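Long-range contacts in fiber protein (Snake adenovirus 1, PDB 4D0U), which forms trimeric spikes at the vertices of the capsid and probably binds a host receptor through the head domain described here, giving first attachment to the cell: residues 46-51 / 87-92; 52-57 / 79-84; 83-88 / 121-126. The protein carries 2 engineered substitutions. One frame throughout, in Å; residues are numbered along the deposited sequence.

Contact 1 (46-51 / 87-92); sequences EELQND and APASAE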
loop_
_atom_site.group_PDB
_atom_site.type_symbol
_atom_site.label_atom_id
_atom_site.label_comp_id
_atom_site.label_asym_id
_atom_site.label_seq_id
_atom_site.Cartn_x
_atom_site.Cartn_y
_atom_site.Cartn_z
ATOM N N GLU A 46 4.745 15.887 -7.234
ATOM C CA GLU A 46 5.708 16.946 -7.028
ATOM C C GLU A 46 6.790 16.542 -6.050
ATOM O O GLU A 46 6.574 15.689 -5.194
ATOM C CB GLU A 46 5.034 18.249 -6.609
ATOM C CG GLU A 46 4.421 18.331 -5.242
ATOM C CD GLU A 46 3.669 19.660 -5.065
ATOM O OE1 GLU A 46 2.621 19.789 -5.740
ATOM O OE2 GLU A 46 4.099 20.553 -4.294
ATOM N N GLU A 47 7.940 17.190 -6.164
ATOM C CA GLU A 47 9.051 16.953 -5.259
ATOM C C GLU A 47 9.083 18.090 -4.251
ATOM O O GLU A 47 8.943 19.263 -4.626
ATOM C CB GLU A 47 10.350 16.927 -6.065
ATOM C CG GLU A 47 11.546 16.384 -5.309
ATOM C CD GLU A 47 11.563 14.870 -5.273
ATOM O OE1 GLU A 47 10.848 14.242 -6.086
ATOM O OE2 GLU A 47 12.286 14.306 -4.430
ATOM N N LEU A 48 9.270 17.753 -2.980
ATOM C CA LEU A 48 9.395 18.754 -1.920
ATOM C C LEU A 48 10.766 18.587 -1.285
ATOM O O LEU A 48 11.296 17.472 -1.218
ATOM C CB LEU A 48 8.310 18.558 -0.839
ATOM C CG LEU A 48 6.903 19.106 -1.100
ATOM C CD1 LEU A 48 6.201 18.367 -2.209
ATOM C CD2 LEU A 48 6.020 19.087 0.126
ATOM N N GLN A 49 11.347 19.682 -0.801
ATOM C CA GLN A 49 12.651 19.599 -0.194
ATOM C C GLN A 49 12.693 20.480 1.046
ATOM O O GLN A 49 12.206 21.606 1.014
ATOM C CB GLN A 49 13.692 20.057 -1.206
ATOM C CG GLN A 49 15.111 19.714 -0.810
ATOM C CD GLN A 49 16.070 19.761 -1.988
ATOM O OE1 GLN A 49 17.253 20.060 -1.811
ATOM N NE2 GLN A 49 15.574 19.453 -3.191
ATOM N N ASN A 50 13.250 19.978 2.139
ATOM C CA ASN A 50 13.396 20.811 3.327
ATOM C C ASN A 50 14.681 21.651 3.278
ATOM O O ASN A 50 15.403 21.608 2.281
ATOM C CB ASN A 50 13.230 20.009 4.631
ATOM C CG ASN A 50 14.417 19.131 4.963
ATOM O OD1 ASN A 50 15.393 19.066 4.226
ATOM N ND2 ASN A 50 14.332 18.452 6.095
ATOM N N ASP A 51 14.938 22.401 4.348
ATOM C CA ASP A 51 16.092 23.319 4.411
ATOM C C ASP A 51 17.429 22.576 4.540
ATOM O O ASP A 51 18.498 23.179 4.395
ATOM C CB ASP A 51 15.912 24.327 5.562
ATOM C CG ASP A 51 15.721 23.656 6.926
ATOM O OD1 ASP A 51 15.761 22.405 7.024
ATOM O OD2 ASP A 51 15.535 24.393 7.920
ATOM N N ALA A 87 8.376 21.534 4.417
ATOM C CA ALA A 87 8.710 22.003 3.070
ATOM C C ALA A 87 7.510 22.673 2.446
ATOM O O ALA A 87 6.361 22.290 2.716
ATOM C CB ALA A 87 9.168 20.846 2.188
ATOM N N PRO A 88 7.755 23.700 1.613
ATOM C CA PRO A 88 6.625 24.310 0.918
ATOM C C PRO A 88 6.018 23.360 -0.107
ATOM O O PRO A 88 6.733 22.626 -0.791
ATOM C CB PRO A 88 7.233 25.530 0.213
ATOM C CG PRO A 88 8.698 25.448 0.370
ATOM C CD PRO A 88 9.046 24.375 1.351
ATOM N N ALA A 89 4.696 23.409 -0.204
ATOM C CA ALA A 89 3.927 22.612 -1.149
ATOM C C ALA A 89 3.161 23.517 -2.106
ATOM O O ALA A 89 2.808 24.648 -1.732
ATOM C CB ALA A 89 2.947 21.749 -0.366
ATOM N N SER A 90 2.894 23.020 -3.312
ATOM C CA SER A 90 2.052 23.745 -4.270
ATOM C C SER A 90 0.655 24.032 -3.733
ATOM O O SER A 90 0.172 23.368 -2.815
ATOM C CB SER A 90 1.952 22.976 -5.568
ATOM O OG SER A 90 1.125 21.844 -5.389
ATOM N N ALA A 91 -0.021 25.029 -4.324
ATOM C CA ALA A 91 -1.402 25.302 -3.958
ATOM C C ALA A 91 -2.303 24.073 -4.165
ATOM O O ALA A 91 -3.160 23.794 -3.326
ATOM C CB ALA A 91 -1.941 26.494 -4.749
ATOM N N GLU A 92 -2.070 23.353 -5.257
ATOM C CA GLU A 92 -2.889 22.207 -5.609
ATOM C C GLU A 92 -2.660 21.074 -4.597
ATOM O O GLU A 92 -3.634 20.463 -4.133
ATOM C CB GLU A 92 -2.618 21.712 -7.032
ATOM C CG GLU A 92 -3.656 20.695 -7.482
ATOM C CD GLU A 92 -3.672 20.400 -8.993
ATOM O OE1 GLU A 92 -2.648 20.625 -9.696
ATOM O OE2 GLU A 92 -4.728 19.914 -9.478
HETATM O O HOH W 1 6.456 22.259 -3.979
HETATM O O HOH W 2 9.523 22.042 -1.423
#
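Glu46 and Ser90 meet in a two-point grip, one carboxylate oxygen for each of two donors on a single residue. OE1 of Glu46 takes the hydroxyl OG of Ser90 at 2.6 Å, while OE2 of Glu46 takes the Ser90 backbone N at 2.9 Å with an almost straight N-H (172°). Both oxygens use their syn lone pairs, the sides that face each other, so the two bonds together resist rotation of the carboxylate. The Glu46 side chain reaches that far because it is extended beyond CG (chi2 -174°). Beside this polar site lies a small apolar one. CB of Leu48 rests on CB of Ala87 at 3.9 Å, and CD2 of Leu48 on CB of Ala89 at 4.1 Å.

No direct backbone hydrogen bond joins 46-51 to 87-92; water takes that place. The carbonyl oxygen of Pro88 accepts from two waters: one also donates to Glu46 OE2, and the other receives the N-H of Gln49, its oxygen 3.0 Å from Gln49 N. Near the far end, CB of Ala87 closes to 3.3 Å on O of Gln49.

The second shell explains the Ser90 geometry. Its OG, donating to Glu46, also accepts the N-H of Leu93 in the first turn of helix 91-98, which is consistent with Glu46 orienting the hydroxyl that caps the helix. The helix start would probably stabilise the negative charge of the carboxylate. On the other flank, Glu46 and Leu48 are hydrogen-bonded through their backbones to Phe58 and Phe56 of strand 55-65, and Glu47 packs on Phe68 of a neighbouring subunit. Strands of two different sheets thus face each other through water and side chains, as where the sheet edges of a beta-sandwich meet, with a serine N-cap starting the helix beyond.

Contact 2 (52-57 / 79-84); sequences KGVSFA and DGLTGP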
loop_
_atom_site.group_PDB
_atom_site.type_symbol
_atom_site.label_atom_id
_atom_site.label_comp_id
_atom_site.label_asym_id
_atom_site.label_seq_id
_atom_site.Cartn_x
_atom_site.Cartn_y
_atom_site.Cartn_z
ATOM N N LYS A 52 17.363 21.275 4.815
ATOM C CA LYS A 52 18.542 20.431 4.946
ATOM C C LYS A 52 18.786 19.580 3.706
ATOM O O LYS A 52 19.691 18.745 3.687
ATOM C CB LYS A 52 18.375 19.525 6.157
ATOM C CG LYS A 52 18.320 20.277 7.469
ATOM C CD LYS A 52 19.713 20.757 7.844
ATOM C CE LYS A 52 19.669 21.899 8.847
ATOM N NZ LYS A 52 20.973 22.625 8.825
ATOM N N GLY A 53 17.971 19.783 2.681
ATOM C CA GLY A 53 18.096 19.049 1.422
ATOM C C GLY A 53 17.581 17.611 1.418
ATOM O O GLY A 53 17.836 16.869 0.455
ATOM N N VAL A 54 16.864 17.204 2.471
ATOM C CA VAL A 54 16.039 15.982 2.404
ATOM C C VAL A 54 14.965 16.209 1.344
ATOM O O VAL A 54 14.312 17.242 1.329
ATOM C CB VAL A 54 15.382 15.632 3.773
ATOM C CG1 VAL A 54 14.441 14.439 3.636
ATOM C CG2 VAL A 54 16.422 15.368 4.869
ATOM N N SER A 55 14.779 15.236 0.452
ATOM C CA SER A 55 13.746 15.396 -0.571
ATOM C C SER A 55 12.796 14.227 -0.625
ATOM O O SER A 55 13.205 13.066 -0.460
ATOM C CB SER A 55 14.321 15.706 -1.938
ATOM O OG SER A 55 14.960 14.596 -2.452
ATOM N N PHE A 56 11.535 14.574 -0.834
ATOM C CA PHE A 56 10.430 13.628 -0.954
ATOM C C PHE A 56 9.740 13.854 -2.273
ATOM O O PHE A 56 9.619 14.987 -2.734
ATOM C CB PHE A 56 9.361 13.898 0.102
ATOM C CG PHE A 56 9.565 13.174 1.395
ATOM C CD1 PHE A 56 10.505 13.627 2.323
ATOM C CD2 PHE A 56 8.789 12.057 1.710
ATOM C CE1 PHE A 56 10.693 12.966 3.532
ATOM C CE2 PHE A 56 8.968 11.414 2.931
ATOM C CZ PHE A 56 9.920 11.859 3.835
ATOM N N ALA A 57 9.211 12.781 -2.836
ATOM C CA ALA A 57 8.253 12.909 -3.902
ATOM C C ALA A 57 6.884 12.520 -3.373
ATOM O O ALA A 57 6.760 11.525 -2.671
ATOM C CB ALA A 57 8.656 11.986 -5.034
ATOM N N ASP A 79 15.901 9.285 1.417
ATOM C CA ASP A 79 16.646 9.858 2.529
ATOM C C ASP A 79 16.206 9.277 3.850
ATOM O O ASP A 79 15.169 8.610 3.943
ATOM C CB ASP A 79 16.495 11.383 2.512
ATOM C CG ASP A 79 17.123 12.007 1.269
ATOM O OD1 ASP A 79 18.143 11.470 0.779
ATOM O OD2 ASP A 79 16.602 13.018 0.759
ATOM N N GLY A 80 16.993 9.519 4.888
ATOM C CA GLY A 80 16.481 9.431 6.246
ATOM C C GLY A 80 15.893 10.727 6.759
ATOM O O GLY A 80 16.026 11.806 6.134
ATOM N N LEU A 81 15.249 10.632 7.910
ATOM C CA LEU A 81 14.645 11.787 8.564
ATOM C C LEU A 81 14.882 11.654 10.031
ATOM O O LEU A 81 14.521 10.646 10.641
ATOM C CB LEU A 81 13.130 11.818 8.371
ATOM C CG LEU A 81 12.465 12.660 7.322
ATOM C CD1 LEU A 81 10.962 12.498 7.519
ATOM C CD2 LEU A 81 12.878 14.126 7.406
ATOM N N THR A 82 15.443 12.696 10.614
ATOM C CA THR A 82 15.740 12.684 12.015
ATOM C C THR A 82 14.589 13.225 12.808
ATOM O O THR A 82 14.406 12.815 13.953
ATOM C CB THR A 82 17.035 13.465 12.330
ATOM O OG1 THR A 82 16.894 14.829 11.917
ATOM C CG2 THR A 82 18.202 12.851 11.579
ATOM N N GLY A 83 13.793 14.110 12.189
ATOM C CA GLY A 83 12.685 14.781 12.851
ATOM C C GLY A 83 11.689 15.179 11.783
ATOM O O GLY A 83 11.792 14.720 10.649
ATOM N N PRO A 84 10.704 16.013 12.138
ATOM C CA PRO A 84 9.669 16.386 11.183
ATOM C C PRO A 84 10.243 16.986 9.912
ATOM O O PRO A 84 11.256 17.718 9.943
ATOM C CB PRO A 84 8.850 17.445 11.947
ATOM C CG PRO A 84 9.008 17.020 13.369
ATOM C CD PRO A 84 10.437 16.574 13.484
HETATM O O HOH W 3 17.952 14.534 -1.001
#
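OD2 of Asp79 is the atom on which the polar half of this contact converges. It accepts the backbone N-H of Ser55 at 2.9 Å, Ser55 N to Asp79 OD2, with an angle of 169° at the hydrogen, and the N-H arrives nearly along the C-O bond of the carboxylate. A water donates to the same oxygen at 2.7 Å from Asp79 OD2 and gives its other proton to O of Gly53; its link to Ser55 OG is weak. The side chain of Asp79 is put there by its first torsion, with CG opposite the carbonyl carbon (chi1 -65°), and OD2 also lies 3.4 Å from CA of Val54.

Val54 covers the inner flank of this polar group. The side chains of Val54 and Asp79 point contrary ways and pass alongside one another, CG1 of Val54 lying 3.8 Å from CB of Asp79. The other branch, CG2 of Val54, packs on the carbonyl oxygen of Gly80. CG1 also touches CD2 of Leu81, whose second methyl, CD1, meets CZ of Phe56 at 3.9 Å. The Leu81 side chain stands roughly perpendicular to that of Phe56, with the methyl near the ring plane, at the edge of the ring.

Neighbours hold both partners in position. Ser77 OG bonds to the backbone N of Asp79 and to O of Ser55, and Asn50 OD1 receives the N-H of Val54. Phe56 and Leu81 both pack on Met125, an engineered residue of strand 122-127. The chain thus turns from one sheet towards the other with a carboxylate tied to the start of strand 55-65 and a leucine pushed into the core. Two donors on OD2, a backbone N-H and a water, are consistent with an ionised Asp79 and would help to stabilise its charge.

Contact 3 (83-88 / 121-126); sequences GPFKAP and GIMTME. Engineered in segment 121-126: Met123 (natural residue Leu), Met125 (natural residue Leu).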
loop_
_atom_site.group_PDB
_atom_site.type_symbol
_atom_site.label_atom_id
_atom_site.label_comp_id
_atom_site.label_asym_id
_atom_site.label_seq_id
_atom_site.Cartn_x
_atom_site.Cartn_y
_atom_site.Cartn_z
ATOM N N GLY A 83 13.793 14.110 12.189
ATOM C CA GLY A 83 12.685 14.781 12.851
ATOM C C GLY A 83 11.689 15.179 11.783
ATOM O O GLY A 83 11.792 14.720 10.649
ATOM N N PRO A 84 10.704 16.013 12.138
ATOM C CA PRO A 84 9.669 16.386 11.183
ATOM C C PRO A 84 10.243 16.986 9.912
ATOM O O PRO A 84 11.256 17.718 9.943
ATOM C CB PRO A 84 8.850 17.445 11.947
ATOM C CG PRO A 84 9.008 17.020 13.369
ATOM C CD PRO A 84 10.437 16.574 13.484
ATOM N N PHE A 85 9.614 16.632 8.796
ATOM C CA PHE A 85 9.965 17.152 7.497
ATOM C C PHE A 85 9.047 18.333 7.233
ATOM O O PHE A 85 7.822 18.192 7.248
ATOM C CB PHE A 85 9.683 16.071 6.445
ATOM C CG PHE A 85 9.918 16.514 5.026
ATOM C CD1 PHE A 85 11.221 16.636 4.536
ATOM C CD2 PHE A 85 8.830 16.821 4.183
ATOM C CE1 PHE A 85 11.457 17.031 3.227
ATOM C CE2 PHE A 85 9.069 17.227 2.871
ATOM C CZ PHE A 85 10.387 17.326 2.401
ATOM N N LYS A 86 9.649 19.490 6.954
ATOM C CA LYS A 86 8.872 20.708 6.642
ATOM C C LYS A 86 9.330 21.275 5.309
ATOM O O LYS A 86 10.531 21.415 5.073
ATOM C CB LYS A 86 9.017 21.760 7.749
ATOM C CG LYS A 86 8.428 21.314 9.088
ATOM C CD LYS A 86 8.606 22.365 10.172
ATOM C CE LYS A 86 9.151 21.720 11.450
ATOM N NZ LYS A 86 8.083 21.366 12.440
ATOM N N ALA A 87 8.376 21.534 4.417
ATOM C CA ALA A 87 8.710 22.003 3.070
ATOM C C ALA A 87 7.510 22.673 2.446
ATOM O O ALA A 87 6.361 22.290 2.716
ATOM C CB ALA A 87 9.168 20.846 2.188
ATOM N N PRO A 88 7.755 23.700 1.613
ATOM C CA PRO A 88 6.625 24.310 0.918
ATOM C C PRO A 88 6.018 23.360 -0.107
ATOM O O PRO A 88 6.733 22.626 -0.791
ATOM C CB PRO A 88 7.233 25.530 0.213
ATOM C CG PRO A 88 8.698 25.448 0.370
ATOM C CD PRO A 88 9.046 24.375 1.351
ATOM N N GLY A 121 0.251 26.426 3.074
ATOM C CA GLY A 121 1.096 25.900 1.988
ATOM C C GLY A 121 2.475 25.377 2.412
ATOM O O GLY A 121 3.346 25.179 1.568
ATOM N N ILE A 122 2.658 25.161 3.715
ATOM C CA ILE A 122 3.833 24.467 4.232
ATOM C C ILE A 122 3.416 23.078 4.727
ATOM O O ILE A 122 2.574 22.965 5.613
ATOM C CB ILE A 122 4.501 25.243 5.380
ATOM C CG1 ILE A 122 4.860 26.664 4.912
ATOM C CG2 ILE A 122 5.739 24.515 5.883
ATOM C CD1 ILE A 122 5.816 26.722 3.738
HETATM N N MSE A 123 3.999 22.033 4.133
HETATM C CA MSE A 123 3.793 20.660 4.643
HETATM C C MSE A 123 4.600 20.455 5.893
HETATM O O MSE A 123 5.781 20.825 5.929
HETATM C CB MSE A 123 4.303 19.671 3.599
HETATM C CG MSE A 123 4.178 18.252 4.211
HETATM SE SE MSE A 123 4.907 16.868 3.041
HETATM C CE MSE A 123 3.470 16.872 1.690
ATOM N N THR A 124 4.010 19.819 6.908
ATOM C CA THR A 124 4.806 19.181 7.967
ATOM C C THR A 124 4.492 17.714 7.978
ATOM O O THR A 124 3.321 17.349 7.986
ATOM C CB THR A 124 4.463 19.777 9.350
ATOM O OG1 THR A 124 4.822 21.177 9.359
ATOM C CG2 THR A 124 5.253 19.092 10.506
HETATM N N MSE A 125 5.526 16.869 8.003
HETATM C CA MSE A 125 5.306 15.430 8.251
HETATM C C MSE A 125 6.019 15.098 9.552
HETATM O O MSE A 125 7.256 15.112 9.597
HETATM C CB MSE A 125 5.812 14.544 7.101
HETATM C CG MSE A 125 5.359 13.108 7.476
HETATM SE SE MSE A 125 5.778 11.812 6.064
HETATM C CE MSE A 125 7.628 11.681 6.560
ATOM N N GLU A 126 5.253 14.820 10.609
ATOM C CA GLU A 126 5.838 14.374 11.881
ATOM C C GLU A 126 6.045 12.881 11.826
ATOM O O GLU A 126 5.346 12.204 11.087
ATOM C CB GLU A 126 4.943 14.772 13.066
ATOM C CG GLU A 126 4.845 16.294 13.163
ATOM C CD GLU A 126 4.080 16.788 14.366
ATOM O OE1 GLU A 126 2.845 16.820 14.317
ATOM O OE2 GLU A 126 4.718 17.228 15.331
HETATM O O HOH W 4 5.400 22.361 11.831
#
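Phe85 and Met125 form a hydrogen-bonded antiparallel pair, and Ala87 with Met123 forms the next; Lys86-Thr124 and Pro88-Ile122 are the non-hydrogen-bonded pairs. Four backbone hydrogen bonds carry this ladder: N of Phe85 to O of Met125 at 2.9 Å, N of Met125 to O of Phe85 at 2.8 Å, and the two that join Ala87 and Met123. Weaker CA-H...O contacts lie alongside, among them CA of Lys86 to O of Met123 at 3.2 Å. The strands run 165° apart in direction.

Aromatic and apolar packing occupies the face of Phe85, Ala87, Met123 and Met125. Both methionines, engineered in place of leucine, are present as selenomethionine. The selenium SE of Met123 lies at the edge of the Phe85 ring, 4.1 Å from CD2 of Phe85, a Met-aromatic contact. Chi1 of Phe85 (176°) sends the ring away from its own backbone N, while Met123 bends at its last torsion. Leu48 of strand 40-49 packs on Phe85, Ala87 and Met123, and Phe56 of strand 55-65 on Met125.

Polar and aliphatic contacts share the opposite, more exposed face. Lys86 runs alongside Thr124, both leading the same way, CG of Lys86 being 3.6 Å from OG1 of Thr124. Bends at the last two torsions bring NZ of Lys86 to a water whose oxygen lies 2.8 Å from OG1 of Thr124. Further along, CD1 of Ile122 packs against CB of Pro88.

Strand 122-127 continues the sheet through Ser117 and Ile115 of strand 112-119. Buried and apolar on one face, mixed and more exposed on the other, the pair is typical of an outer ladder in an antiparallel beta-sandwich sheet.

Overall arrangement
The three contacts illustrate how the two sheets of a compact beta-sandwich are joined. Contact 2 is nested in the loop closed by contact 1, and contact 3 takes up the chain where contact 2 ends, sharing Gly83 and Pro84 with it and Ala87 and Pro88 with contact 1. Their centres are about 12 Å (1 and 2), 8 Å (1 and 3) and 9 Å (2 and 3) apart. Contact 1 joins the sheets, strand 40-49 to strand 85-88 and the start of helix 91-98; contact 2 joins strand 55-65, neighbour of 40-49, to the connecting loop; contact 3 lies within the second sheet. Phe56, Phe85 and Leu48 link all three in one core of the head domain.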